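Local coordinates for glutathione S-transferase (Sulfitobacter, PDB 4GF0), which binds glutathione and, as a member of the glutathione S-transferase family, probably catalyses its transfer to electrophilic substrates, at residues A[90-93]-A[94-98]. Numbering follows the deposited sequence.
Sequences TAAA and QMRSA
Thr90 O accepts the backbone N-H of Gln94 at 3.0 Å (O to N), the first of four successive i to i+4 bonds in the opening turns of alpha-helix 89-111. This helix belongs to the all-helical part of the glutathione S-transferase fold. Ala91 O takes Met95 N and Ala92 O takes Arg96 N. Ala93 O receives Ser97 N at 2.8 Å. Each carbonyl of 90-93 is thus satisfied within the helix. Near the helix start, Ala91 N gives its hydrogen to Asp88 OD2.

The Gln94 side chain runs back along the preceding turn and packs against Leu65 of the second subunit. Its CG lies anti to the carbonyl carbon (chi1 -66°), which sets CG 3.3 Å from Thr90 O. Beyond CG the chain is extended, and CD comes within 4.2 Å of Thr90 CG2 while OE1 lies near Ala91 CA. An alanine here would keep the backbone bond but is likely to leave Thr90 CG2 without its neighbour and open a gap facing Leu65 of the second subunit.

Two polar ends find their partners outside the turn: Arg96 NE forms a salt bridge with Asp73 OD2 of the same chain, and Ser97 OG is hydrogen-bonded to Thr66 OG1 of the second subunit, which ties the helix into the dimer interface. The Met95 chain bends at chi3 (76°) and carries CE 4.0 Å above one face of the Arg96 guanidinium, offset toward the rim. The methyl of Ala92 approaches the same group obliquely, CB to Arg96 NH1 at 3.9 Å.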
loop_
_atom_site.group_PDB
_atom_site.type_symbol
_atom_site.label_atom_id
_atom_site.label_comp_id
_atom_site.label_asym_id
_atom_site.label_seq_id
_atom_site.Cartn_x
_atom_site.Cartn_y
_atom_site.Cartn_z
ATOM N N THR A 90 -9.156 12.801 -10.635
ATOM C CA THR A 90 -10.154 12.220 -9.750
ATOM C C THR A 90 -10.275 10.723 -9.981
ATOM O O THR A 90 -10.305 9.947 -9.033
ATOM C CB THR A 90 -11.532 12.863 -9.930
ATOM O OG1 THR A 90 -11.434 14.264 -9.653
ATOM C CG2 THR A 90 -12.532 12.234 -8.973
ATOM N N ALA A 91 -10.365 10.325 -11.244
ATOM C CA ALA A 91 -10.462 8.911 -11.582
ATOM C C ALA A 91 -9.191 8.164 -11.165
ATOM O O ALA A 91 -9.268 7.052 -10.642
ATOM C CB ALA A 91 -10.720 8.735 -13.080
ATOM N N ALA A 92 -8.022 8.757 -11.405
ATOM C CA ALA A 92 -6.773 8.136 -10.969
ATOM C C ALA A 92 -6.739 7.967 -9.446
ATOM O O ALA A 92 -6.195 6.988 -8.939
ATOM C CB ALA A 92 -5.548 8.941 -11.454
ATOM N N ALA A 93 -7.316 8.924 -8.724
ATOM C CA ALA A 93 -7.351 8.850 -7.268
ATOM C C ALA A 93 -8.287 7.731 -6.814
ATOM O O ALA A 93 -8.044 7.058 -5.812
ATOM C CB ALA A 93 -7.759 10.205 -6.662
ATOM N N GLN A 94 -9.364 7.517 -7.557
ATOM C CA GLN A 94 -10.279 6.439 -7.218
ATOM C C GLN A 94 -9.614 5.094 -7.488
ATOM O O GLN A 94 -9.829 4.138 -6.754
ATOM C CB GLN A 94 -11.589 6.597 -7.992
ATOM C CG GLN A 94 -12.374 7.832 -7.579
ATOM C CD GLN A 94 -13.514 8.140 -8.519
ATOM O OE1 GLN A 94 -13.382 8.002 -9.740
ATOM N NE2 GLN A 94 -14.644 8.577 -7.960
ATOM N N MET A 95 -8.812 5.040 -8.552
ATOM C CA MET A 95 -8.013 3.864 -8.875
ATOM C C MET A 95 -7.043 3.598 -7.728
ATOM O O MET A 95 -6.944 2.479 -7.239
ATOM C CB MET A 95 -7.229 4.102 -10.168
ATOM C CG MET A 95 -6.279 2.974 -10.564
ATOM S SD MET A 95 -5.075 3.536 -11.775
ATOM C CE MET A 95 -3.958 4.475 -10.720
ATOM N N ARG A 96 -6.346 4.633 -7.275
ATOM C CA ARG A 96 -5.354 4.443 -6.211
ATOM C C ARG A 96 -5.985 4.169 -4.856
ATOM O O ARG A 96 -5.385 3.493 -4.021
ATOM C CB ARG A 96 -4.358 5.610 -6.140
ATOM C CG ARG A 96 -3.387 5.604 -7.319
ATOM C CD ARG A 96 -2.202 6.526 -7.101
ATOM N NE ARG A 96 -1.429 6.588 -8.340
ATOM C CZ ARG A 96 -1.578 7.531 -9.268
ATOM N NH1 ARG A 96 -2.442 8.525 -9.080
ATOM N NH2 ARG A 96 -0.856 7.477 -10.384
ATOM N N SER A 97 -7.193 4.678 -4.635
ATOM C CA SER A 97 -7.895 4.394 -3.392
ATOM C C SER A 97 -8.144 2.904 -3.316
ATOM O O SER A 97 -7.970 2.292 -2.266
ATOM C CB SER A 97 -9.231 5.131 -3.339
ATOM O OG SER A 97 -9.958 4.741 -2.183
ATOM N N ALA A 98 -8.550 2.317 -4.439
ATOM C CA ALA A 98 -8.792 0.880 -4.475
ATOM C C ALA A 98 -7.495 0.139 -4.181
ATOM O O ALA A 98 -7.483 -0.829 -3.421
ATOM C CB ALA A 98 -9.341 0.464 -5.836
#